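Local atomic coordinates of phosphoribosylformylglycinamidine synthase 2 (Thermus thermophilus, PDB entry 3VIU), a protein that belongs to the PurM-like family, carries two successive pairs of N- and C-terminal domains in a single chain, and binds ADP and magnesium. Residues 45-48 / 49-53; 497-500 / 501-505. All coordinates share one frame; numbering follows the deposited sequence.

Contact 1 of 2, residues 45-48 / 49-53; sequences KNSR and PLLKA
Leu51 lies back over Ser47, one helical turn behind it, in a short helix whose first turn is made by backbone bonds to Ser47 O while the side chains pack alongside. CG of Leu51 sits opposite the carbonyl carbon (chi1 -67°), which places it 3.2 Å from Ser47 O. From there the CD1 branch runs alongside the serine side chain, and its methyl comes within 3.8 Å of Ser47 OG. The serine oxygen is folded in between its own N and C (chi1 64°), on the side where this methyl passes. Ser47 O is also the polar anchor of the turn. Leu51 N reaches it at 3.0 Å, almost straight down the carbonyl direction (C=O...N 165°), while Leu50 N adds a weak bond of 3.1 Å. The ring of Pro49 turns its CD back toward the carbonyl of Lys45, 3.9 Å from the oxygen. Pro49 lacks an N-H, which costs little this early in a helix, where the first residues have no carbonyl of a preceding turn to bond. Leu50 leaves on another side, its CD1 methyl reaching Asn46 O at 4.1 Å and its side chain packing on helix 495-515. The guanidinium of Arg48 ties the start of the helix to the end of the preceding one, through Ala43 O, and to Ala363 O, far along the chain. Leu51 touches the bound ADP, and together with Ser47 it rests on Val524, another residue of the ADP pocket. The chemistry therefore divides by residue: Arg48 is bonded to carbonyl oxygens, whereas Leu51 offers a nonpolar surface to the nucleotide, its rotation probably limited by packing on Ser47, Val524 and Ile505.

Contact 2 of 2, residues 497-500 / 501-505; sequences GYHE and LAETI
Helix 495-515 is the crossover of a beta-alpha-beta unit, linking the parallel strands 479-488 and 519-525, and one of its early turns pairs His499 with Glu503 and Glu500 with Thr504. With its CG anti to the backbone N (chi1 -179°), the histidine directs its ring out from the helix, where one face meets the CG methylene of Glu503. This is a CH-pi contact, with Glu503 CG 3.7 Å from the ring centroid of His499 and displaced toward the rim, its nearest ring atom being CE1 at 3.4 Å. A bend at chi2 (-71°) brings the carboxylate near the ring, and its plane lies only 8° from the ring plane. Its OE1 forms a salt bridge with Arg459 and stays 4.2 Å from His499 NE2. On the flank of the crossover that meets strand 479-488 through Leu487, Thr504 folds its hydroxyl back onto the preceding turn. Thr504 OG1 donates to Glu500 O at 2.6 Å, and Thr504 N donates to the same oxygen at 2.9 Å. The two donors approach from opposite faces of the carbonyl plane. Glu500 itself extends away from this turn, and its OE1 pairs with Arg534.

The two contacts, with centres 11 Å apart, lie against each other: contact 1 is partly buried and has an exposed lysine, whereas contact 2 is largely buried, though its His499-Glu503 pair is partly exposed. They meet mainly through side chains of helix 48-51 and helix 495-515, where Leu51 CD2 approaches Ile505 CD1 at 3.3 Å and Leu50 packs against Tyr498 and Leu501; backbone oxygens of Asn46 and Leu50 also touch the long helix. Chemistry follows place. Contact 1 mixes one regular backbone bond with two weak ones and contributes Leu51 to the ADP pocket, while contact 2 has the regular bonding of a long helix, its carboxylates paired with distant arginines.

Contact 1 of 2, residues 45-48 / 49-53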
loop_
_atom_site.group_PDB
_atom_site.type_symbol
_atom_site.label_atom_id
_atom_site.label_comp_id
_atom_site.label_asym_id
_atom_site.label_seq_id
_atom_site.Cartn_x
_atom_site.Cartn_y
_atom_site.Cartn_z
ATOM N N LYS A 45 0.095 -0.080 20.268
ATOM C CA LYS A 45 -0.530 0.392 21.492
ATOM C C LYS A 45 -1.499 1.573 21.388
ATOM O O LYS A 45 -2.538 1.575 22.040
ATOM C CB LYS A 45 0.558 0.687 22.523
ATOM C CG LYS A 45 1.305 -0.566 22.967
ATOM C CD LYS A 45 2.360 -0.276 24.031
ATOM C CE LYS A 45 3.396 0.726 23.529
ATOM N NZ LYS A 45 4.568 0.824 24.439
ATOM N N ASN A 46 -1.185 2.565 20.566
ATOM C CA ASN A 46 -2.066 3.716 20.449
ATOM C C ASN A 46 -3.077 3.659 19.315
ATOM O O ASN A 46 -3.987 4.487 19.260
ATOM C CB ASN A 46 -1.240 4.990 20.317
ATOM C CG ASN A 46 -0.432 5.282 21.560
ATOM O OD1 ASN A 46 0.584 4.636 21.832
ATOM N ND2 ASN A 46 -0.888 6.251 22.333
ATOM N N SER A 47 -2.937 2.680 18.428
ATOM C CA SER A 47 -3.835 2.563 17.283
ATOM C C SER A 47 -4.886 1.466 17.362
ATOM O O SER A 47 -5.936 1.587 16.737
ATOM C CB SER A 47 -3.027 2.372 15.994
ATOM O OG SER A 47 -2.316 1.149 16.021
ATOM N N ARG A 48 -4.615 0.402 18.116
ATOM C CA ARG A 48 -5.572 -0.697 18.226
ATOM C C ARG A 48 -6.989 -0.263 18.600
ATOM O O ARG A 48 -7.939 -0.597 17.900
ATOM C CB ARG A 48 -5.067 -1.757 19.214
ATOM C CG ARG A 48 -4.422 -2.981 18.537
ATOM C CD ARG A 48 -3.271 -3.566 19.367
ATOM N NE ARG A 48 -3.698 -4.082 20.666
ATOM C CZ ARG A 48 -2.870 -4.392 21.660
ATOM N NH1 ARG A 48 -1.559 -4.240 21.515
ATOM N NH2 ARG A 48 -3.351 -4.861 22.805
ATOM N N PRO A 49 -7.150 0.505 19.690
ATOM C CA PRO A 49 -8.482 0.955 20.108
ATOM C C PRO A 49 -9.297 1.617 18.995
ATOM O O PRO A 49 -10.523 1.507 18.970
ATOM C CB PRO A 49 -8.176 1.932 21.242
ATOM C CG PRO A 49 -6.916 1.410 21.808
ATOM C CD PRO A 49 -6.118 1.071 20.575
ATOM N N LEU A 50 -8.618 2.311 18.083
ATOM C CA LEU A 50 -9.294 3.003 16.986
ATOM C C LEU A 50 -9.545 2.112 15.776
ATOM O O LEU A 50 -10.543 2.278 15.070
ATOM C CB LEU A 50 -8.469 4.221 16.554
ATOM C CG LEU A 50 -8.207 5.272 17.635
ATOM C CD1 LEU A 50 -7.101 6.204 17.192
ATOM C CD2 LEU A 50 -9.484 6.039 17.930
ATOM N N LEU A 51 -8.640 1.167 15.535
ATOM C CA LEU A 51 -8.756 0.267 14.386
ATOM C C LEU A 51 -9.923 -0.718 14.480
ATOM O O LEU A 51 -10.314 -1.321 13.483
ATOM C CB LEU A 51 -7.435 -0.491 14.180
ATOM C CG LEU A 51 -6.253 0.395 13.760
ATOM C CD1 LEU A 51 -4.951 -0.387 13.795
ATOM C CD2 LEU A 51 -6.514 0.942 12.369
ATOM N N LYS A 52 -10.481 -0.876 15.675
ATOM C CA LYS A 52 -11.607 -1.782 15.860
ATOM C C LYS A 52 -12.818 -1.295 15.067
ATOM O O LYS A 52 -13.692 -2.081 14.716
ATOM C CB LYS A 52 -11.972 -1.885 17.344
ATOM C CG LYS A 52 -10.977 -2.669 18.196
ATOM C CD LYS A 52 -11.352 -2.577 19.668
ATOM C CE LYS A 52 -10.389 -3.352 20.552
ATOM N NZ LYS A 52 -10.416 -4.813 20.274
ATOM N N ALA A 53 -12.848 -0.001 14.771
ATOM C CA ALA A 53 -13.952 0.606 14.037
ATOM C C ALA A 53 -14.045 0.265 12.551
ATOM O O ALA A 53 -15.117 0.395 11.961
ATOM C CB ALA A 53 -13.906 2.122 14.207
#

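Contact 2 of 2, residues 497-500 / 501-505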
loop_
_atom_site.group_PDB
_atom_site.type_symbol
_atom_site.label_atom_id
_atom_site.label_comp_id
_atom_site.label_asym_id
_atom_site.label_seq_id
_atom_site.Cartn_x
_atom_site.Cartn_y
_atom_site.Cartn_z
ATOM N N GLY A 497 -1.582 15.163 16.945
ATOM C CA GLY A 497 -1.201 13.933 16.276
ATOM C C GLY A 497 -2.246 12.842 16.430
ATOM O O GLY A 497 -2.627 12.189 15.458
ATOM N N TYR A 498 -2.714 12.640 17.656
ATOM C CA TYR A 498 -3.730 11.626 17.918
ATOM C C TYR A 498 -4.988 11.979 17.129
ATOM O O TYR A 498 -5.690 11.102 16.618
ATOM C CB TYR A 498 -4.064 11.570 19.410
ATOM C CG TYR A 498 -4.897 10.374 19.801
ATOM C CD1 TYR A 498 -4.321 9.106 19.928
ATOM C CD2 TYR A 498 -6.262 10.506 20.046
ATOM C CE1 TYR A 498 -5.090 8.001 20.297
ATOM C CE2 TYR A 498 -7.037 9.410 20.411
ATOM C CZ TYR A 498 -6.450 8.165 20.539
ATOM O OH TYR A 498 -7.229 7.094 20.918
ATOM N N HIS A 499 -5.270 13.270 17.026
ATOM C CA HIS A 499 -6.438 13.708 16.289
ATOM C C HIS A 499 -6.332 13.275 14.825
ATOM O O HIS A 499 -7.283 12.750 14.251
ATOM C CB HIS A 499 -6.581 15.223 16.390
ATOM C CG HIS A 499 -7.782 15.764 15.685
ATOM N ND1 HIS A 499 -7.722 16.302 14.418
ATOM C CD2 HIS A 499 -9.079 15.840 16.067
ATOM C CE1 HIS A 499 -8.930 16.690 14.050
ATOM N NE2 HIS A 499 -9.772 16.420 15.032
ATOM N N GLU A 500 -5.164 13.477 14.229
ATOM C CA GLU A 500 -4.960 13.092 12.840
ATOM C C GLU A 500 -5.117 11.581 12.663
ATOM O O GLU A 500 -5.679 11.118 11.669
ATOM C CB GLU A 500 -3.581 13.553 12.375
ATOM C CG GLU A 500 -3.396 15.049 12.505
ATOM C CD GLU A 500 -2.054 15.532 12.007
ATOM O OE1 GLU A 500 -1.027 14.949 12.397
ATOM O OE2 GLU A 500 -2.021 16.509 11.234
ATOM N N LEU A 501 -4.629 10.817 13.634
ATOM C CA LEU A 501 -4.734 9.369 13.574
ATOM C C LEU A 501 -6.196 8.973 13.687
ATOM O O LEU A 501 -6.677 8.115 12.958
ATOM C CB LEU A 501 -3.945 8.722 14.714
ATOM C CG LEU A 501 -4.127 7.208 14.897
ATOM C CD1 LEU A 501 -3.589 6.445 13.682
ATOM C CD2 LEU A 501 -3.403 6.770 16.159
ATOM N N ALA A 502 -6.902 9.620 14.601
ATOM C CA ALA A 502 -8.301 9.322 14.821
ATOM C C ALA A 502 -9.142 9.688 13.601
ATOM O O ALA A 502 -9.969 8.887 13.161
ATOM C CB ALA A 502 -8.798 10.052 16.072
ATOM N N GLU A 503 -8.934 10.887 13.055
ATOM C CA GLU A 503 -9.693 11.320 11.881
ATOM C C GLU A 503 -9.372 10.456 10.658
ATOM O O GLU A 503 -10.245 10.179 9.835
ATOM C CB GLU A 503 -9.389 12.783 11.556
ATOM C CG GLU A 503 -9.969 13.781 12.542
ATOM C CD GLU A 503 -11.464 13.889 12.423
ATOM O OE1 GLU A 503 -12.176 13.460 13.356
ATOM O OE2 GLU A 503 -11.927 14.399 11.382
ATOM N N THR A 504 -8.115 10.040 10.535
ATOM C CA THR A 504 -7.713 9.211 9.414
ATOM C C THR A 504 -8.487 7.900 9.477
ATOM O O THR A 504 -9.079 7.468 8.490
ATOM C CB THR A 504 -6.196 8.932 9.452
ATOM O OG1 THR A 504 -5.486 10.165 9.261
ATOM C CG2 THR A 504 -5.796 7.940 8.357
ATOM N N ILE A 505 -8.502 7.269 10.643
ATOM C CA ILE A 505 -9.231 6.023 10.780
ATOM C C ILE A 505 -10.747 6.207 10.569
ATOM O O ILE A 505 -11.392 5.375 9.932
ATOM C CB ILE A 505 -8.941 5.367 12.143
ATOM C CG1 ILE A 505 -7.485 4.864 12.150
ATOM C CG2 ILE A 505 -9.938 4.236 12.404
ATOM C CD1 ILE A 505 -7.066 4.067 13.382
#